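SUMO1 linked HERC2 ZZ domain (Small ubiquitin-related modifier 1,E3 ubiquitin-protein ligase HERC2) (Homo sapiens, PDB 6WW3) joins the N-terminal tail of SUMO1 to the zinc-binding ZZ domain of a ubiquitin ligase, a domain that binds histone H3 and SUMO1. Local coordinates at residues A[5-10]-A[18-23]; A[11-16]-A[35-40]; A[23-28]-A[53-58]; A[29-34]-A[48-53]. All coordinates share one frame; numbering follows the deposited sequence.

Interaction 1: A[5-10]-A[18-23]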
loop_
_atom_site.group_PDB
_atom_site.type_symbol
_atom_site.label_atom_id
_atom_site.label_comp_id
_atom_site.label_asym_id
_atom_site.label_seq_id
_atom_site.Cartn_x
_atom_site.Cartn_y
_atom_site.Cartn_z
ATOM N N ALA A 5 1.634 -2.712 -13.246
ATOM C CA ALA A 5 1.435 -1.485 -14.008
ATOM C C ALA A 5 0.391 -0.553 -13.402
ATOM O O ALA A 5 0.391 0.640 -13.729
ATOM C CB ALA A 5 1.029 -1.815 -15.448
ATOM N N LYS A 6 -0.501 -1.058 -12.550
ATOM C CA LYS A 6 -1.498 -0.209 -11.911
ATOM C C LYS A 6 -0.811 0.802 -11.006
ATOM O O LYS A 6 0.100 0.459 -10.258
ATOM C CB LYS A 6 -2.452 -1.039 -11.044
ATOM C CG LYS A 6 -3.217 -2.183 -11.694
ATOM C CD LYS A 6 -4.132 -1.787 -12.839
ATOM C CE LYS A 6 -4.815 -3.056 -13.376
ATOM N NZ LYS A 6 -5.373 -2.925 -14.752
ATOM N N ILE A 7 -1.264 2.049 -11.050
ATOM C CA ILE A 7 -0.772 3.057 -10.120
ATOM C C ILE A 7 -1.942 3.572 -9.293
ATOM O O ILE A 7 -3.097 3.550 -9.723
ATOM C CB ILE A 7 -0.039 4.234 -10.812
ATOM C CG1 ILE A 7 -1.025 5.130 -11.555
ATOM C CG2 ILE A 7 1.056 3.724 -11.750
ATOM C CD1 ILE A 7 -0.678 6.588 -11.452
ATOM N N HIS A 8 -1.632 4.045 -8.089
ATOM C CA HIS A 8 -2.611 4.661 -7.202
ATOM C C HIS A 8 -2.261 6.134 -7.049
ATOM O O HIS A 8 -1.461 6.508 -6.174
ATOM C CB HIS A 8 -2.614 3.943 -5.858
ATOM C CG HIS A 8 -2.871 2.478 -5.980
ATOM N ND1 HIS A 8 -4.120 1.927 -5.805
ATOM C CD2 HIS A 8 -2.045 1.451 -6.289
ATOM C CE1 HIS A 8 -4.049 0.618 -5.977
ATOM N NE2 HIS A 8 -2.802 0.302 -6.268
ATOM N N PRO A 9 -2.802 7.004 -7.896
ATOM C CA PRO A 9 -2.388 8.409 -7.877
ATOM C C PRO A 9 -2.583 9.018 -6.498
ATOM O O PRO A 9 -3.560 8.730 -5.801
ATOM C CB PRO A 9 -3.312 9.068 -8.915
ATOM C CG PRO A 9 -3.787 7.948 -9.775
ATOM C CD PRO A 9 -3.857 6.743 -8.889
ATOM N N GLY A 10 -1.617 9.835 -6.094
ATOM C CA GLY A 10 -1.691 10.526 -4.823
ATOM C C GLY A 10 -1.367 9.696 -3.599
ATOM O O GLY A 10 -1.430 10.230 -2.486
ATOM N N MET A 18 7.800 5.326 -2.142
ATOM C CA MET A 18 7.339 5.141 -3.524
ATOM C C MET A 18 6.128 6.032 -3.791
ATOM O O MET A 18 5.218 6.109 -2.965
ATOM C CB MET A 18 6.968 3.671 -3.766
ATOM C CG MET A 18 6.321 3.367 -5.120
ATOM S SD MET A 18 5.591 1.715 -5.222
ATOM C CE MET A 18 7.037 0.675 -5.065
ATOM N N PHE A 19 6.145 6.746 -4.919
ATOM C CA PHE A 19 5.039 7.647 -5.270
ATOM C C PHE A 19 4.907 7.878 -6.774
ATOM O O PHE A 19 5.844 8.348 -7.412
ATOM C CB PHE A 19 5.202 9.004 -4.589
ATOM C CG PHE A 19 4.105 9.975 -4.916
ATOM C CD1 PHE A 19 2.908 9.944 -4.220
ATOM C CD2 PHE A 19 4.250 10.881 -5.946
ATOM C CE1 PHE A 19 1.893 10.833 -4.528
ATOM C CE2 PHE A 19 3.226 11.756 -6.267
ATOM C CZ PHE A 19 2.051 11.732 -5.553
ATOM N N PRO A 20 3.735 7.562 -7.341
ATOM C CA PRO A 20 2.602 6.918 -6.671
ATOM C C PRO A 20 2.895 5.444 -6.470
ATOM O O PRO A 20 3.806 4.939 -7.146
ATOM C CB PRO A 20 1.453 7.096 -7.668
ATOM C CG PRO A 20 2.159 7.063 -9.007
ATOM C CD PRO A 20 3.462 7.806 -8.767
ATOM N N ILE A 21 2.194 4.772 -5.549
ATOM C CA ILE A 21 2.343 3.327 -5.438
ATOM C C ILE A 21 1.954 2.693 -6.769
ATOM O O ILE A 21 0.897 3.003 -7.338
ATOM C CB ILE A 21 1.487 2.773 -4.287
ATOM C CG1 ILE A 21 1.959 3.329 -2.936
ATOM C CG2 ILE A 21 1.524 1.223 -4.273
ATOM C CD1 ILE A 21 1.336 2.654 -1.749
ATOM N N ASN A 22 2.808 1.804 -7.276
ATOM C CA ASN A 22 2.413 0.940 -8.375
ATOM C C ASN A 22 2.251 -0.489 -7.853
ATOM O O ASN A 22 2.865 -0.871 -6.859
ATOM C CB ASN A 22 3.408 1.007 -9.549
ATOM C CG ASN A 22 4.773 0.437 -9.210
ATOM O OD1 ASN A 22 5.595 1.100 -8.590
ATOM N ND2 ASN A 22 5.008 -0.807 -9.598
ATOM N N GLY A 23 1.378 -1.255 -8.503
ATOM C CA GLY A 23 0.987 -2.558 -8.008
ATOM C C GLY A 23 -0.161 -2.474 -7.016
ATOM O O GLY A 23 -0.925 -1.503 -6.985
#

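Interaction 2: A[11-16]-A[35-40]. With ZN (zinc ion), chain C.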
loop_
_atom_site.group_PDB
_atom_site.type_symbol
_atom_site.label_atom_id
_atom_site.label_comp_id
_atom_site.label_asym_id
_atom_site.label_seq_id
_atom_site.Cartn_x
_atom_site.Cartn_y
_atom_site.Cartn_z
ATOM N N VAL A 11 -0.984 8.431 -3.760
ATOM C CA VAL A 11 -0.735 7.532 -2.634
ATOM C C VAL A 11 0.768 7.311 -2.531
ATOM O O VAL A 11 1.401 6.840 -3.487
ATOM C CB VAL A 11 -1.488 6.200 -2.796
ATOM C CG1 VAL A 11 -1.273 5.302 -1.574
ATOM C CG2 VAL A 11 -2.956 6.454 -3.008
ATOM N N THR A 12 1.336 7.637 -1.373
ATOM C CA THR A 12 2.741 7.387 -1.071
ATOM C C THR A 12 2.842 6.129 -0.215
ATOM O O THR A 12 2.023 5.924 0.684
ATOM C CB THR A 12 3.352 8.574 -0.305
ATOM O OG1 THR A 12 3.077 9.802 -0.989
ATOM C CG2 THR A 12 4.854 8.428 -0.139
ATOM N N CYS A 13 3.832 5.276 -0.494
ATOM C CA CYS A 13 4.140 4.180 0.425
ATOM C C CYS A 13 4.933 4.722 1.614
ATOM O O CYS A 13 6.021 5.278 1.445
ATOM C CB CYS A 13 4.926 3.068 -0.259
ATOM S SG CYS A 13 5.555 1.802 0.906
ATOM N N ASP A 14 4.405 4.553 2.814
ATOM C CA ASP A 14 5.099 5.073 3.983
ATOM C C ASP A 14 6.323 4.262 4.355
ATOM O O ASP A 14 7.069 4.690 5.235
ATOM C CB ASP A 14 4.145 5.146 5.171
ATOM C CG ASP A 14 3.043 6.154 4.948
ATOM O OD1 ASP A 14 3.357 7.350 4.907
ATOM O OD2 ASP A 14 1.870 5.757 4.802
ATOM N N GLY A 15 6.545 3.117 3.719
ATOM C CA GLY A 15 7.714 2.311 3.994
ATOM C C GLY A 15 8.943 2.727 3.211
ATOM O O GLY A 15 10.047 2.735 3.758
ATOM N N CYS A 16 8.759 3.099 1.935
ATOM C CA CYS A 16 9.868 3.364 1.031
ATOM C C CYS A 16 9.707 4.653 0.240
ATOM O O CYS A 16 10.547 4.934 -0.621
ATOM C CB CYS A 16 10.056 2.191 0.051
ATOM S SG CYS A 16 8.745 2.019 -1.181
ATOM N N ASP A 35 0.002 3.704 4.273
ATOM C CA ASP A 35 -0.056 2.782 3.145
ATOM C C ASP A 35 1.304 2.138 2.927
ATOM O O ASP A 35 2.341 2.751 3.179
ATOM C CB ASP A 35 -0.500 3.488 1.853
ATOM C CG ASP A 35 -1.848 4.177 1.990
ATOM O OD1 ASP A 35 -1.876 5.356 2.394
ATOM O OD2 ASP A 35 -2.875 3.552 1.668
ATOM N N PHE A 36 1.283 0.887 2.456
ATOM C CA PHE A 36 2.463 0.134 2.044
ATOM C C PHE A 36 2.336 -0.258 0.579
ATOM O O PHE A 36 1.260 -0.661 0.141
ATOM C CB PHE A 36 2.600 -1.169 2.840
ATOM C CG PHE A 36 3.377 -1.050 4.114
ATOM C CD1 PHE A 36 4.409 -0.139 4.244
ATOM C CD2 PHE A 36 3.093 -1.890 5.180
ATOM C CE1 PHE A 36 5.139 -0.065 5.413
ATOM C CE2 PHE A 36 3.824 -1.813 6.355
ATOM C CZ PHE A 36 4.846 -0.901 6.469
ATOM N N CYS A 37 3.436 -0.209 -0.164
ATOM C CA CYS A 37 3.471 -0.993 -1.388
ATOM C C CYS A 37 3.609 -2.473 -1.019
ATOM O O CYS A 37 3.764 -2.832 0.153
ATOM C CB CYS A 37 4.599 -0.532 -2.308
ATOM S SG CYS A 37 6.250 -1.013 -1.748
ATOM N N GLU A 38 3.520 -3.351 -2.018
ATOM C CA GLU A 38 3.463 -4.775 -1.690
ATOM C C GLU A 38 4.780 -5.271 -1.104
ATOM O O GLU A 38 4.775 -6.035 -0.131
ATOM C CB GLU A 38 3.067 -5.613 -2.908
ATOM C CG GLU A 38 2.981 -7.108 -2.591
ATOM C CD GLU A 38 2.266 -7.918 -3.662
ATOM O OE1 GLU A 38 1.624 -7.323 -4.553
ATOM O OE2 GLU A 38 2.377 -9.157 -3.628
ATOM N N THR A 39 5.916 -4.856 -1.674
ATOM C CA THR A 39 7.199 -5.264 -1.111
ATOM C C THR A 39 7.319 -4.815 0.340
ATOM O O THR A 39 7.675 -5.605 1.216
ATOM C CB THR A 39 8.364 -4.698 -1.920
ATOM O OG1 THR A 39 8.296 -5.171 -3.269
ATOM C CG2 THR A 39 9.677 -5.154 -1.292
ATOM N N CYS A 40 6.998 -3.545 0.615
ATOM C CA CYS A 40 7.045 -3.056 1.990
ATOM C C CYS A 40 6.065 -3.807 2.875
ATOM O O CYS A 40 6.376 -4.116 4.034
ATOM C CB CYS A 40 6.746 -1.560 2.031
ATOM S SG CYS A 40 8.118 -0.558 1.501
HETATM ZN ZN ZN C . 7.221 0.595 -0.203
#

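Interaction 3: A[23-28]-A[53-58]. With ZN (zinc ion), chain D.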
loop_
_atom_site.group_PDB
_atom_site.type_symbol
_atom_site.label_atom_id
_atom_site.label_comp_id
_atom_site.label_asym_id
_atom_site.label_seq_id
_atom_site.Cartn_x
_atom_site.Cartn_y
_atom_site.Cartn_z
ATOM N N GLY A 23 1.378 -1.255 -8.503
ATOM C CA GLY A 23 0.987 -2.558 -8.008
ATOM C C GLY A 23 -0.161 -2.474 -7.016
ATOM O O GLY A 23 -0.925 -1.503 -6.985
ATOM N N SER A 24 -0.291 -3.523 -6.198
ATOM C CA SER A 24 -1.327 -3.520 -5.174
ATOM C C SER A 24 -0.940 -2.587 -4.034
ATOM O O SER A 24 0.224 -2.510 -3.632
ATOM C CB SER A 24 -1.592 -4.925 -4.628
ATOM O OG SER A 24 -2.171 -5.768 -5.612
ATOM N N ARG A 25 -1.935 -1.875 -3.522
ATOM C CA ARG A 25 -1.782 -0.937 -2.421
ATOM C C ARG A 25 -2.334 -1.559 -1.144
ATOM O O ARG A 25 -3.407 -2.163 -1.151
ATOM C CB ARG A 25 -2.529 0.362 -2.750
ATOM C CG ARG A 25 -2.850 1.247 -1.574
ATOM C CD ARG A 25 -3.868 2.321 -1.934
ATOM N NE ARG A 25 -4.095 3.217 -0.801
ATOM C CZ ARG A 25 -5.050 4.136 -0.720
ATOM N NH1 ARG A 25 -5.907 4.306 -1.713
ATOM N NH2 ARG A 25 -5.142 4.887 0.373
ATOM N N PHE A 26 -1.609 -1.410 -0.043
ATOM C CA PHE A 26 -2.048 -1.960 1.239
ATOM C C PHE A 26 -2.254 -0.817 2.227
ATOM O O PHE A 26 -1.284 -0.250 2.738
ATOM C CB PHE A 26 -1.049 -2.986 1.774
ATOM C CG PHE A 26 -0.952 -4.223 0.922
ATOM C CD1 PHE A 26 -1.701 -5.351 1.233
ATOM C CD2 PHE A 26 -0.153 -4.239 -0.218
ATOM C CE1 PHE A 26 -1.631 -6.486 0.437
ATOM C CE2 PHE A 26 -0.082 -5.368 -1.019
ATOM C CZ PHE A 26 -0.821 -6.494 -0.680
ATOM N N LYS A 27 -3.519 -0.500 2.517
ATOM C CA LYS A 27 -3.862 0.585 3.433
ATOM C C LYS A 27 -4.122 0.029 4.830
ATOM O O LYS A 27 -4.922 -0.894 4.997
ATOM C CB LYS A 27 -5.092 1.352 2.943
ATOM C CG LYS A 27 -5.513 2.484 3.914
ATOM C CD LYS A 27 -6.650 3.336 3.346
ATOM C CE LYS A 27 -7.173 4.360 4.357
ATOM N NZ LYS A 27 -6.112 5.244 4.935
ATOM N N CYS A 28 -3.448 0.583 5.826
ATOM C CA CYS A 28 -3.694 0.144 7.196
ATOM C C CYS A 28 -5.080 0.574 7.646
ATOM O O CYS A 28 -5.467 1.729 7.454
ATOM C CB CYS A 28 -2.645 0.698 8.155
ATOM S SG CYS A 28 -2.874 0.022 9.807
ATOM N N GLY A 53 -5.932 -3.423 4.399
ATOM C CA GLY A 53 -6.853 -3.727 3.319
ATOM C C GLY A 53 -6.127 -3.682 1.989
ATOM O O GLY A 53 -5.378 -2.746 1.709
ATOM N N ARG A 54 -6.315 -4.731 1.188
ATOM C CA ARG A 54 -5.685 -4.776 -0.125
ATOM C C ARG A 54 -6.530 -4.013 -1.139
ATOM O O ARG A 54 -7.698 -4.348 -1.362
ATOM C CB ARG A 54 -5.487 -6.211 -0.599
ATOM C CG ARG A 54 -4.708 -6.280 -1.906
ATOM C CD ARG A 54 -4.865 -7.653 -2.561
ATOM N NE ARG A 54 -3.839 -8.605 -2.158
ATOM C CZ ARG A 54 -2.836 -8.999 -2.940
ATOM N NH1 ARG A 54 -2.716 -8.514 -4.168
ATOM N NH2 ARG A 54 -1.947 -9.879 -2.493
ATOM N N ILE A 55 -5.919 -3.039 -1.802
ATOM C CA ILE A 55 -6.580 -2.230 -2.815
ATOM C C ILE A 55 -5.778 -2.416 -4.094
ATOM O O ILE A 55 -4.691 -1.839 -4.246
ATOM C CB ILE A 55 -6.663 -0.755 -2.401
ATOM C CG1 ILE A 55 -7.362 -0.647 -1.048
ATOM C CG2 ILE A 55 -7.383 0.088 -3.462
ATOM C CD1 ILE A 55 -7.237 0.688 -0.381
ATOM N N ASN A 56 -6.293 -3.236 -5.017
ATOM C CA ASN A 56 -5.522 -3.531 -6.223
ATOM C C ASN A 56 -5.577 -2.389 -7.226
ATOM O O ASN A 56 -4.651 -2.235 -8.029
ATOM C CB ASN A 56 -6.012 -4.821 -6.896
ATOM C CG ASN A 56 -5.692 -6.061 -6.091
ATOM O OD1 ASN A 56 -4.591 -6.217 -5.556
ATOM N ND2 ASN A 56 -6.640 -6.978 -6.044
ATOM N N GLU A 57 -6.657 -1.611 -7.222
ATOM C CA GLU A 57 -6.778 -0.497 -8.151
ATOM C C GLU A 57 -7.646 0.592 -7.534
ATOM O O GLU A 57 -8.497 0.296 -6.684
ATOM C CB GLU A 57 -7.364 -0.961 -9.489
ATOM C CG GLU A 57 -8.803 -1.381 -9.407
ATOM C CD GLU A 57 -9.250 -2.070 -10.678
ATOM O OE1 GLU A 57 -8.393 -2.288 -11.565
ATOM O OE2 GLU A 57 -10.448 -2.399 -10.774
ATOM N N PRO A 58 -7.438 1.856 -7.924
ATOM C CA PRO A 58 -8.240 2.959 -7.375
ATOM C C PRO A 58 -9.736 2.690 -7.445
ATOM O O PRO A 58 -10.240 2.108 -8.405
ATOM C CB PRO A 58 -7.838 4.143 -8.258
ATOM C CG PRO A 58 -6.441 3.846 -8.626
ATOM C CD PRO A 58 -6.346 2.349 -8.776
HETATM ZN ZN ZN D . -1.080 0.708 11.108
#

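Interaction 4: A[29-34]-A[48-53]. With ZN (zinc ion), chain D.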
loop_
_atom_site.group_PDB
_atom_site.type_symbol
_atom_site.label_atom_id
_atom_site.label_comp_id
_atom_site.label_asym_id
_atom_site.label_seq_id
_atom_site.Cartn_x
_atom_site.Cartn_y
_atom_site.Cartn_z
ATOM N N ARG A 29 -5.832 -0.359 8.246
ATOM C CA ARG A 29 -7.168 -0.052 8.751
ATOM C C ARG A 29 -7.164 0.637 10.107
ATOM O O ARG A 29 -8.215 1.130 10.533
ATOM C CB ARG A 29 -8.012 -1.333 8.852
ATOM C CG ARG A 29 -8.274 -2.008 7.503
ATOM C CD ARG A 29 -9.039 -3.328 7.629
ATOM N NE ARG A 29 -9.677 -3.684 6.356
ATOM C CZ ARG A 29 -9.417 -4.784 5.652
ATOM N NH1 ARG A 29 -10.053 -4.998 4.503
ATOM N NH2 ARG A 29 -8.543 -5.678 6.091
ATOM N N ASN A 30 -6.016 0.733 10.768
ATOM C CA ASN A 30 -5.934 1.257 12.125
ATOM C C ASN A 30 -5.209 2.591 12.195
ATOM O O ASN A 30 -5.697 3.529 12.833
ATOM C CB ASN A 30 -5.239 0.213 12.988
ATOM C CG ASN A 30 -5.833 -1.161 12.785
ATOM O OD1 ASN A 30 -5.485 -1.867 11.824
ATOM N ND2 ASN A 30 -6.697 -1.579 13.716
ATOM N N CYS A 31 -4.059 2.706 11.540
ATOM C CA CYS A 31 -3.422 4.004 11.360
ATOM C C CYS A 31 -4.365 4.963 10.628
ATOM O O CYS A 31 -5.296 4.555 9.923
ATOM C CB CYS A 31 -2.112 3.859 10.575
ATOM S SG CYS A 31 -0.792 2.939 11.389
ATOM N N ASP A 32 -4.124 6.259 10.842
ATOM C CA ASP A 32 -4.941 7.316 10.250
ATOM C C ASP A 32 -4.773 7.394 8.733
ATOM O O ASP A 32 -5.762 7.515 7.996
ATOM C CB ASP A 32 -4.577 8.646 10.924
ATOM C CG ASP A 32 -5.315 9.848 10.343
ATOM O OD1 ASP A 32 -6.399 10.197 10.844
ATOM O OD2 ASP A 32 -4.793 10.462 9.397
ATOM N N ASP A 33 -3.540 7.308 8.245
ATOM C CA ASP A 33 -3.252 7.602 6.846
ATOM C C ASP A 33 -1.968 6.891 6.430
ATOM O O ASP A 33 -0.982 7.542 6.091
ATOM C CB ASP A 33 -3.142 9.122 6.658
ATOM C CG ASP A 33 -2.832 9.540 5.224
ATOM O OD1 ASP A 33 -2.001 10.443 5.079
ATOM O OD2 ASP A 33 -3.402 8.992 4.256
ATOM N N PHE A 34 -1.954 5.556 6.484
ATOM C CA PHE A 34 -0.725 4.786 6.317
ATOM C C PHE A 34 -0.917 3.733 5.233
ATOM O O PHE A 34 -1.858 2.936 5.300
ATOM C CB PHE A 34 -0.307 4.127 7.642
ATOM C CG PHE A 34 1.070 3.484 7.614
ATOM C CD1 PHE A 34 1.269 2.258 6.996
ATOM C CD2 PHE A 34 2.155 4.110 8.220
ATOM C CE1 PHE A 34 2.538 1.666 6.964
ATOM C CE2 PHE A 34 3.418 3.525 8.211
ATOM C CZ PHE A 34 3.608 2.293 7.576
ATOM N N THR A 48 1.711 -5.362 14.882
ATOM C CA THR A 48 1.199 -6.670 14.524
ATOM C C THR A 48 -0.283 -6.839 14.728
ATOM O O THR A 48 -0.829 -7.730 14.245
ATOM C CB THR A 48 1.972 -7.798 15.240
ATOM O OG1 THR A 48 1.931 -7.597 16.628
ATOM C CG2 THR A 48 3.446 -7.806 14.767
ATOM N N ARG A 49 -0.905 -5.934 15.446
ATOM C CA ARG A 49 -2.322 -5.985 15.638
ATOM C C ARG A 49 -3.050 -5.094 14.615
ATOM O O ARG A 49 -4.211 -5.117 14.550
ATOM C CB ARG A 49 -2.734 -5.711 17.063
ATOM C CG ARG A 49 -2.315 -6.748 18.056
ATOM C CD ARG A 49 -3.031 -8.088 17.898
ATOM N NE ARG A 49 -2.128 -9.102 18.363
ATOM C CZ ARG A 49 -2.159 -9.580 19.587
ATOM N NH1 ARG A 49 -1.272 -10.471 19.928
ATOM N NH2 ARG A 49 -3.077 -9.152 20.478
ATOM N N HIS A 50 -2.336 -4.284 13.859
ATOM C CA HIS A 50 -3.020 -3.582 12.764
ATOM C C HIS A 50 -3.277 -4.579 11.624
ATOM O O HIS A 50 -2.577 -5.504 11.501
ATOM C CB HIS A 50 -2.267 -2.326 12.272
ATOM C CG HIS A 50 -2.136 -1.297 13.324
ATOM N ND1 HIS A 50 -1.628 -0.066 13.100
ATOM C CD2 HIS A 50 -2.449 -1.333 14.628
ATOM C CE1 HIS A 50 -1.638 0.625 14.207
ATOM N NE2 HIS A 50 -2.163 -0.111 15.136
ATOM N N THR A 51 -4.298 -4.350 10.830
ATOM C CA THR A 51 -4.625 -5.156 9.656
ATOM C C THR A 51 -4.712 -4.222 8.462
ATOM O O THR A 51 -5.134 -3.072 8.600
ATOM C CB THR A 51 -5.951 -5.928 9.803
ATOM O OG1 THR A 51 -7.022 -5.001 10.012
ATOM C CG2 THR A 51 -5.889 -6.907 10.980
ATOM N N PHE A 52 -4.269 -4.701 7.306
ATOM C CA PHE A 52 -4.252 -3.918 6.079
ATOM C C PHE A 52 -5.343 -4.374 5.114
ATOM O O PHE A 52 -5.615 -5.570 4.992
ATOM C CB PHE A 52 -2.885 -4.032 5.396
ATOM C CG PHE A 52 -1.788 -3.292 6.100
ATOM C CD1 PHE A 52 -1.231 -3.790 7.274
ATOM C CD2 PHE A 52 -1.315 -2.100 5.587
ATOM C CE1 PHE A 52 -0.225 -3.115 7.917
ATOM C CE2 PHE A 52 -0.296 -1.409 6.224
ATOM C CZ PHE A 52 0.250 -1.913 7.386
ATOM N N GLY A 53 -5.932 -3.423 4.399
ATOM C CA GLY A 53 -6.853 -3.727 3.319
ATOM C C GLY A 53 -6.127 -3.682 1.989
ATOM O O GLY A 53 -5.378 -2.746 1.709
HETATM ZN ZN ZN D . -1.080 0.708 11.108
HETATM O O HOH W 1 -6.925 -4.507 12.799
#

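Interaction 1: A[5-10]-A[18-23]
A short, weakly bonded antiparallel pairing brings 5-10 against 18-23, at the N-terminal end of the fold where the SUMO1 tail runs into the HERC2 ZZ domain. Ala5, and by its sequence probably Lys6, come from the SUMO1 part of the engineered fusion, so the bond from Gly23 N to Lys6 O (2.8 Å) belongs to this construct. Two residues on, His8 N donates to Ile21 O at 2.8 Å, almost on the axis of that carbonyl. Ile7 faces Asn22 between these two bonds, and Asn22 turns its amide nitrogen to Glu4 O of the tail.

The His8 side chain adds the third bond. Its CG lies beside the backbone N, anti to the carbonyl carbon (chi1 -56°), which directs the imidazole toward Gly23 until NE2 reaches Gly23 O at 2.7 Å. The acceptor lies 2° from the ring plane, though the N-H is bent, with 140° at the hydrogen. NE2 therefore carries a proton, while the CD2 edge of the ring comes near Ile21 O. Gly23 is gripped at both its N and its O.

Toward 9-10 the hydrogen bonds give way to packing. Pro20, which follows a cis peptide bond, sets CB against His8 O (3.3 Å) and CG against Ile7 CD1 (3.8 Å), the Ile7 and Pro20 side chains crossing obliquely. Phe19 reaches Gly10 with its ring edge, CE1 lying 3.6 Å from Gly10 C. The arrangement is that of a small two-stranded ribbon ahead of the three-stranded sheet of a ZZ-type zinc finger.

Interaction 2: A[11-16]-A[35-40]
Phe36 sets the CD1-CE1 edge of its ring against Gly15 and the Cys13 sulfur, CE1 lying 3.8 Å from Gly15 CA. The ring meets Cys13 SG edge-on, and Gly15, wedged between that edge and Cys40 SG, has no room for a beta carbon.

Cys13 SG, anti to the backbone N (chi1 171°), does two jobs: it binds zinc at 2.3 Å and accepts a nearly straight bond from Cys37 N at 3.1 Å (167° at the hydrogen). Weak bonds from Gly15 N and Cys16 N reach the same sulfur, and these donors would be expected to soften the thiolate's negative charge. Cys16, Cys37 and Cys40 complete the four-sulfur site. Cys37 also caps the helix 38-43, its SG accepting from Cys40 N.

Away from the metal, Asp14 and Asp35 pair twice. Asp14 N donates to Asp35 O at 2.8 Å, and Asp14 OD2 returns the favour through its anti lone pair, taking Asp35 N at 2.8 Å. The other carboxylate, on Asp35, is held by a salt bridge to Arg25 while Val11 CG1 packs across it. An alanine in place of Asp14 would remove OD2 as acceptor for Asp35 N, and would probably loosen the turn's hold on the strand. Two CxxC pairs, far apart in sequence, sharing one zinc make up the four-cysteine half of the cross-brace seen in ZZ and RING-type fingers.

Interaction 3: A[23-28]-A[53-58]
Middle strand 25-28 and edge strand 52-55 of the ZZ domain's three-stranded antiparallel sheet meet here. Arg25 and Ile55 form one hydrogen-bonded pair, with Arg25 N to Ile55 O at 2.8 Å and Ile55 N to Arg25 O at 2.7 Å. Lys27 and Gly53 form the next, Gly53 N lying 2.8 Å from Lys27 O. Between them, Phe26 faces Arg54.

On the face of Arg25 and Ile55, the extended Arg25 chain runs beside Ile55, whose CD1 sits over one face of the guanidinium and also meets Lys27 CB. Arg25 NE makes a salt bridge to Asp35 OD2. On the other face, Arg54 bends at chi3 (-91°) so that its guanidinium presents a face to Phe26 CZ, 3.9 Å from Arg54 CZ, the two planes 68° apart.

Asn56 OD1 takes two donors, Ser24 OG at a very short 2.5 Å and Arg54 NH1 at 3.3 Å, the latter in the guanidinium plane. A leucine at Asn56 would remove that shared acceptor and would probably let both Ser24 and Arg54 drift. Cys28, at the end of strand 25-28, binds zinc, so the sheet leads directly into a metal site, as in ZZ-type zinc fingers.

Interaction 4: A[29-34]-A[48-53]
The tight part of this contact sits beside the second zinc. Asn30 CB lies over the centre of the His50 imidazole, 3.5 Å from its centroid, a CH-pi contact. The Asn30 amide is stacked 21° from the ring plane. From there Asn30 OD1 accepts Thr51 N at 2.9 Å, the donor standing above the carbonyl plane. The backbone adds Arg29 N to Thr51 O at 2.8 Å, straight and nearly along the C=O axis. Cys31 SG comes to the edge of the His50 ring, and both bind the metal: Cys31 SG at 2.3 Å and His50 ND1 at 2.2 Å, with Cys28 and His46 completing the site.

The outer side is looser. The extended Arg29 chain runs past Thr51, and its guanidinium lays one face over Gly53 CA, 3.6 Å from Arg29 CZ, a contact of surfaces without a hydrogen bond to Phe52 O, where the angle is poor. Beyond Asn30 a water bridges the two segments, accepting from Asn30 ND2 and Thr51 OG1 and donating to Arg49 O at 3.3 Å. Inward, Phe34 and Phe52 only brush ring edges, Phe34 CD1 lying 4.1 Å from Phe52 CE2, although each also meets Phe36.

Asn30 thus probably steadies His50 from the second shell, holding one face of its ring and the backbone just after it. Zinc on ND1 implies that a neutral His50 keeps its proton on NE2, and the metal would be expected to polarise that N-H.

From the N terminus, interaction 1 closes first, folding 18-23 back onto 5-10 around the turn that carries the first CxxC pair. Interaction 2 opens inside that loop, at 11-16, and closes only at 35-40, so it crosses interaction 1. Interaction 3 starts at Gly23, which it shares with interaction 1, and closes last, at 53-58, crossing interaction 2. Nested within it is interaction 4, 29-34 with 48-53, which meets it at Gly53 and also crosses interaction 2. Interactions 1 and 4 lie in series, on opposite sides of the chain's centre. The alternating closures interlock the two zinc sites, with the three-stranded sheet leading to both, strand 25-28 to one and strand 35-36 to the other.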